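Local atomic coordinates of MmoQ Response regulator (Methylococcus capsulatus, PDB entry 3LJX), a protein that is probably a response regulator that makes cyclic di-GMP from two GTP through a GGDEF domain, this piece of the chain holding its HDOD domain. Residues Ala48-Gly51 / Arg52-Phe56; Val83-Phe86 / Ala87-Leu90. All blocks are in the same frame, centred on the assembly; numbering follows the deposited sequence.

Contact 1: Ala48-Gly51 / Arg52-Phe56; sequences ALTG and RILRF
Leu49 and Ile53 meet one turn apart along helix 47-58 of the HDOD domain. The methyl CD1 of Ile53 lies against the branch carbon CG of Leu49, 3.8 Å away, and the two side chains pass each other at a slant. Ile53 reaches back because CG1 stands anti to its own carbonyl carbon (chi1 -70°) and the chain then runs on nearly straight to CD1. This places Ile53 CG1 3.3 Å from Leu49 O. The same oxygen accepts the N-H of Ile53, with a Leu49 O to Ile53 N distance of 3.1 Å.

The next residue repeats the pattern. Leu54 N bonds to Thr50 O at 3.0 Å, and Leu54 CG sits 3.3 Å from Thr50 O. On the flanking rows, Arg52 N donates to Ala48 O at 3.1 Å with an almost straight N-H angle of 169°. Arg55 N donates to Gly51 O at 2.9 Å.

Further out, the hydroxyl of Thr50 is hydrogen-bonded to the backbone oxygen of Asp46, and the Asp46 carboxylate also bonds Leu49 N. Thr50 and Leu54 pack on helix 132-141, while Ile53 faces Val83 and Ala74 of two other helices. In the conformer given, the Arg52 side chain leads away from residues 48-51, and its NE forms a salt bridge with Asp13.

The chemistry is two-sided. The side chains of Leu49, Thr50, Ile53 and Leu54 pack against neighbouring helices, while the backbone carbonyls of residues 48 to 51 each accept an N-H from within the helix. The Arg52 charge is probably balanced by Asp13.

Contact 2: Val83-Phe86 / Ala87-Leu90; sequences VRQF and ALSL
Leu88 N donates to Arg84 O at 2.8 Å, with an N-H angle of 159°. One row back, Ala87 N bonds to Val83 O at 3.1 Å. These are alpha-helical bonds between residues four apart, near the C-terminal end of helix 80-88 in the all-helical HDOD domain.

Ser89 adds a side-chain bond to this end. Its hydroxyl donates to Phe86 O, with Ser89 OG modelled only 2.5 Å from that oxygen, a short value whose exact size is doubtful. The hydroxyl turns back because OG lies between the backbone N and the carbonyl carbon of Ser89 (chi1 76°). The backbone N of Ser89 gives Phe86 O a second, weak bond at 3.1 Å. Both donors tie residue 89 to one carbonyl three residues earlier.

Arg84 and Leu88 pack against each other. They run side by side in the same direction, and the aliphatic part of the arginine lies along the leucine methyl. Leu88 CG lies 3.4 Å from Arg84 O, the oxygen that accepts Leu88 N. Beyond the pair, Arg84 NE makes a weak hydrogen bond to the backbone oxygen of Ala29. Ala87 and Leu88 pack on helix 19-29, Phe86 on helix 47-58, and Val83 on helix 71-78 through Ile75 and Val78. At the point where the arginine begins to bend, its carbon CD stands 4.1 Å from Leu88 CD1.

Contact 1 and contact 2 lie on two neighbouring helices of the same HDOD domain, with centres 10 Å apart. Phe86 is the main bridge. Its CZ comes within 3.5 Å of Phe56 CG, the ring planes inclined at about 55°. Its carbonyl oxygen, already the acceptor for Ser89, has Leu49 CD1 at 3.5 Å. Arg52 also reaches across: its NE lies 3.8 Å from Phe86 CD1 and its NH1 3.4 Å from Ser89 OG, both as plain contacts, in the conformer given. The cyclase reaction probably belongs to the GGDEF domain of the longer protein. Both contacts lie within the HDOD domain, and no catalytic site is assigned to their residues.

Contact 1: Ala48-Gly51 / Arg52-Phe56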
ATOM      1  N   ALA A  48      -1.886  -7.447  -0.168  1.00 25.09           N
ATOM      2  CA  ALA A  48      -2.029  -8.443   0.907  1.00 25.40           C
ATOM      3  C   ALA A  48      -0.751  -9.266   1.116  1.00 27.35           C
ATOM      4  O   ALA A  48      -0.176  -9.272   2.213  1.00 27.44           O
ATOM      5  CB  ALA A  48      -3.232  -9.375   0.658  1.00 22.89           C
ATOM      6  N   LEU A  49      -0.301  -9.959   0.070  1.00 23.53           N
ATOM      7  CA  LEU A  49       0.842 -10.864   0.214  1.00 24.03           C
ATOM      8  C   LEU A  49       2.118 -10.097   0.541  1.00 23.09           C
ATOM      9  O   LEU A  49       2.968 -10.578   1.294  1.00 20.77           O
ATOM     10  CB  LEU A  49       1.035 -11.730  -1.037  1.00 26.72           C
ATOM     11  CG  LEU A  49       2.110 -12.820  -0.922  1.00 27.81           C
ATOM     12  CD1 LEU A  49       1.919 -13.719   0.324  1.00 23.04           C
ATOM     13  CD2 LEU A  49       2.129 -13.643  -2.179  1.00 29.74           C
ATOM     14  N   THR A  50       2.238  -8.892  -0.013  1.00 22.05           N
ATOM     15  CA  THR A  50       3.386  -8.032   0.274  1.00 24.28           C
ATOM     16  C   THR A  50       3.481  -7.639   1.750  1.00 22.05           C
ATOM     17  O   THR A  50       4.555  -7.703   2.360  1.00 19.51           O
ATOM     18  CB  THR A  50       3.354  -6.781  -0.583  1.00 23.67           C
ATOM     19  OG1 THR A  50       3.549  -7.160  -1.954  1.00 24.46           O
ATOM     20  CG2 THR A  50       4.447  -5.849  -0.148  1.00 25.28           C
ATOM     21  N   GLY A  51       2.349  -7.235   2.320  1.00 21.93           N
ATOM     22  CA  GLY A  51       2.268  -6.978   3.749  1.00 23.68           C
ATOM     23  C   GLY A  51       2.678  -8.166   4.616  1.00 24.39           C
ATOM     24  O   GLY A  51       3.505  -8.007   5.521  1.00 22.89           O
ATOM     25  N   ARG A  52       2.106  -9.348   4.356  1.00 23.32           N
ATOM     26  CA  ARG A  52       2.406 -10.558   5.132  0.50 23.49           C
ATOM     27  C   ARG A  52       3.895 -10.834   5.129  1.00 22.87           C
ATOM     28  O   ARG A  52       4.483 -11.143   6.157  1.00 20.29           O
ATOM     29  CB  ARG A  52       1.704 -11.792   4.546  0.50 25.59           C
ATOM     30  CG  ARG A  52       0.264 -12.014   4.973  0.50 29.76           C
ATOM     31  CD  ARG A  52      -0.241 -13.404   4.515  0.50 31.57           C
ATOM     32  NE  ARG A  52       0.224 -14.488   5.387  0.50 35.41           N
ATOM     33  CZ  ARG A  52      -0.158 -15.759   5.278  0.50 37.03           C
ATOM     34  NH1 ARG A  52      -1.012 -16.123   4.327  0.50 39.73           N
ATOM     35  NH2 ARG A  52       0.313 -16.670   6.120  0.50 31.83           N
ATOM     36  N   ILE A  53       4.495 -10.729   3.945  1.00 20.59           N
ATOM     37  CA  ILE A  53       5.924 -10.979   3.792  1.00 20.72           C
ATOM     38  C   ILE A  53       6.768  -9.977   4.580  1.00 21.14           C
ATOM     39  O   ILE A  53       7.679 -10.368   5.297  1.00 23.87           O
ATOM     40  CB  ILE A  53       6.331 -11.018   2.301  1.00 21.52           C
ATOM     41  CG1 ILE A  53       5.755 -12.287   1.662  1.00 22.55           C
ATOM     42  CG2 ILE A  53       7.861 -10.991   2.155  1.00 14.97           C
ATOM     43  CD1 ILE A  53       5.694 -12.251   0.159  1.00 22.49           C
ATOM     44  N   LEU A  54       6.450  -8.692   4.472  1.00 23.16           N
ATOM     45  CA  LEU A  54       7.189  -7.675   5.217  1.00 24.10           C
ATOM     46  C   LEU A  54       7.054  -7.933   6.707  1.00 21.86           C
ATOM     47  O   LEU A  54       8.008  -7.809   7.470  1.00 23.19           O
ATOM     48  CB  LEU A  54       6.659  -6.274   4.902  1.00 21.56           C
ATOM     49  CG  LEU A  54       6.941  -5.743   3.502  1.00 26.32           C
ATOM     50  CD1 LEU A  54       6.412  -4.319   3.370  1.00 29.18           C
ATOM     51  CD2 LEU A  54       8.438  -5.824   3.171  1.00 25.59           C
ATOM     52  N   ARG A  55       5.853  -8.295   7.112  1.00 15.42           N
ATOM     53  CA  ARG A  55       5.575  -8.494   8.519  1.00 20.71           C
ATOM     54  C   ARG A  55       6.355  -9.690   9.070  1.00 24.12           C
ATOM     55  O   ARG A  55       6.883  -9.662  10.196  1.00 18.73           O
ATOM     56  CB  ARG A  55       4.085  -8.718   8.691  1.00 24.31           C
ATOM     57  CG  ARG A  55       3.688  -9.130  10.078  1.00 34.98           C
ATOM     58  CD  ARG A  55       2.189  -9.078  10.202  1.00 46.03           C
ATOM     59  NE  ARG A  55       1.734  -9.873  11.325  1.00 60.78           N
ATOM     60  CZ  ARG A  55       1.199 -11.081  11.209  1.00 69.13           C
ATOM     61  NH1 ARG A  55       1.039 -11.629  10.007  1.00 67.02           N
ATOM     62  NH2 ARG A  55       0.819 -11.732  12.299  1.00 73.37           N
ATOM     63  N   PHE A  56       6.413 -10.747   8.272  1.00 24.11           N
ATOM     64  CA  PHE A  56       7.171 -11.924   8.651  1.00 27.88           C
ATOM     65  C   PHE A  56       8.642 -11.531   8.772  1.00 26.67           C
ATOM     66  O   PHE A  56       9.295 -11.837   9.772  1.00 22.94           O
ATOM     67  CB  PHE A  56       6.977 -13.032   7.605  1.00 25.62           C
ATOM     68  CG  PHE A  56       7.901 -14.208   7.776  1.00 25.18           C
ATOM     69  CD1 PHE A  56       9.013 -14.359   6.959  1.00 25.09           C
ATOM     70  CD2 PHE A  56       7.644 -15.178   8.738  1.00 29.68           C
ATOM     71  CE1 PHE A  56       9.862 -15.451   7.102  1.00 24.01           C
ATOM     72  CE2 PHE A  56       8.494 -16.277   8.888  1.00 29.39           C
ATOM     73  CZ  PHE A  56       9.604 -16.409   8.072  1.00 23.67           C
TER

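Contact 2: Val83-Phe86 / Ala87-Leu90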
ATOM      1  N   VAL A  83      10.052 -17.131   1.583  1.00 24.15           N
ATOM      2  CA  VAL A  83       9.138 -16.239   0.894  1.00 26.86           C
ATOM      3  C   VAL A  83       8.237 -17.047  -0.038  1.00 33.93           C
ATOM      4  O   VAL A  83       7.039 -16.755  -0.177  1.00 35.78           O
ATOM      5  CB  VAL A  83       9.888 -15.130   0.132  1.00 25.39           C
ATOM      6  CG1 VAL A  83       8.975 -14.458  -0.891  1.00 15.91           C
ATOM      7  CG2 VAL A  83      10.472 -14.122   1.129  1.00 23.80           C
ATOM      8  N   ARG A  84       8.807 -18.080  -0.656  1.00 30.50           N
ATOM      9  CA  ARG A  84       8.037 -18.948  -1.540  1.00 30.94           C
ATOM     10  C   ARG A  84       6.867 -19.613  -0.800  1.00 31.19           C
ATOM     11  O   ARG A  84       5.752 -19.708  -1.329  1.00 28.53           O
ATOM     12  CB  ARG A  84       8.930 -20.000  -2.191  1.00 33.58           C
ATOM     13  CG  ARG A  84       8.216 -20.801  -3.264  1.00 36.41           C
ATOM     14  CD  ARG A  84       8.900 -22.130  -3.516  1.00 39.62           C
ATOM     15  NE  ARG A  84       9.643 -22.130  -4.765  1.00 45.72           N
ATOM     16  CZ  ARG A  84      10.965 -22.052  -4.841  1.00 55.01           C
ATOM     17  NH1 ARG A  84      11.693 -21.974  -3.725  1.00 57.35           N
ATOM     18  NH2 ARG A  84      11.554 -22.060  -6.033  1.00 54.84           N
ATOM     19  N   GLN A  85       7.114 -20.053   0.430  1.00 27.81           N
ATOM     20  CA  GLN A  85       6.047 -20.604   1.269  1.00 27.00           C
ATOM     21  C   GLN A  85       4.838 -19.658   1.369  1.00 29.27           C
ATOM     22  O   GLN A  85       3.690 -20.102   1.319  1.00 28.57           O
ATOM     23  CB  GLN A  85       6.576 -20.932   2.672  1.00 23.11           C
ATOM     24  CG  GLN A  85       7.545 -22.111   2.703  1.00 28.53           C
ATOM     25  CD  GLN A  85       6.849 -23.424   2.431  1.00 25.16           C
ATOM     26  OE1 GLN A  85       5.811 -23.716   3.029  1.00 23.05           O
ATOM     27  NE2 GLN A  85       7.413 -24.228   1.528  1.00 23.26           N
ATOM     28  N   PHE A  86       5.091 -18.360   1.531  1.00 23.77           N
ATOM     29  CA  PHE A  86       3.997 -17.403   1.642  1.00 23.66           C
ATOM     30  C   PHE A  86       3.251 -17.310   0.321  1.00 28.77           C
ATOM     31  O   PHE A  86       2.011 -17.234   0.291  1.00 30.60           O
ATOM     32  CB  PHE A  86       4.516 -16.028   2.067  1.00 22.59           C
ATOM     33  CG  PHE A  86       4.759 -15.923   3.539  1.00 24.76           C
ATOM     34  CD1 PHE A  86       3.734 -15.561   4.396  1.00 25.07           C
ATOM     35  CD2 PHE A  86       6.004 -16.221   4.074  1.00 24.12           C
ATOM     36  CE1 PHE A  86       3.948 -15.478   5.769  1.00 28.57           C
ATOM     37  CE2 PHE A  86       6.228 -16.150   5.446  1.00 26.58           C
ATOM     38  CZ  PHE A  86       5.197 -15.779   6.296  1.00 27.10           C
ATOM     39  N   ALA A  87       4.012 -17.322  -0.773  1.00 25.80           N
ATOM     40  CA  ALA A  87       3.424 -17.329  -2.115  1.00 26.30           C
ATOM     41  C   ALA A  87       2.566 -18.577  -2.384  1.00 31.11           C
ATOM     42  O   ALA A  87       1.466 -18.473  -2.932  1.00 31.56           O
ATOM     43  CB  ALA A  87       4.500 -17.163  -3.177  1.00 19.71           C
ATOM     44  N   LEU A  88       3.052 -19.749  -1.975  1.00 32.58           N
ATOM     45  CA  LEU A  88       2.294 -20.986  -2.166  1.00 30.23           C
ATOM     46  C   LEU A  88       1.093 -21.023  -1.241  1.00 32.18           C
ATOM     47  O   LEU A  88       0.178 -21.817  -1.442  1.00 30.97           O
ATOM     48  CB  LEU A  88       3.162 -22.216  -1.887  1.00 34.19           C
ATOM     49  CG  LEU A  88       4.373 -22.450  -2.790  1.00 35.43           C
ATOM     50  CD1 LEU A  88       5.306 -23.476  -2.159  1.00 37.87           C
ATOM     51  CD2 LEU A  88       3.942 -22.878  -4.186  1.00 29.12           C
ATOM     52  N   SER A  89       1.086 -20.181  -0.213  1.00 30.61           N
ATOM     53  CA  SER A  89      -0.013 -20.243   0.751  1.00 33.24           C
ATOM     54  C   SER A  89      -1.318 -19.735   0.143  1.00 39.14           C
ATOM     55  O   SER A  89      -2.391 -20.040   0.644  1.00 42.46           O
ATOM     56  CB  SER A  89       0.313 -19.489   2.044  1.00 28.50           C
ATOM     57  OG  SER A  89       0.208 -18.094   1.844  1.00 40.50           O
ATOM     58  N   LEU A  90      -1.232 -18.968  -0.941  1.00 44.02           N
ATOM     59  CA  LEU A  90      -2.444 -18.484  -1.599  1.00 49.46           C
ATOM     60  C   LEU A  90      -3.331 -19.652  -2.057  1.00 58.41           C
ATOM     61  O   LEU A  90      -4.553 -19.512  -2.132  1.00 60.01           O
ATOM     62  CB  LEU A  90      -2.116 -17.556  -2.775  1.00 39.48           C
ATOM     63  CG  LEU A  90      -1.294 -16.308  -2.454  1.00 33.51           C
ATOM     64  CD1 LEU A  90      -0.952 -15.593  -3.732  1.00 28.45           C
ATOM     65  CD2 LEU A  90      -2.020 -15.383  -1.477  1.00 29.17           C
TER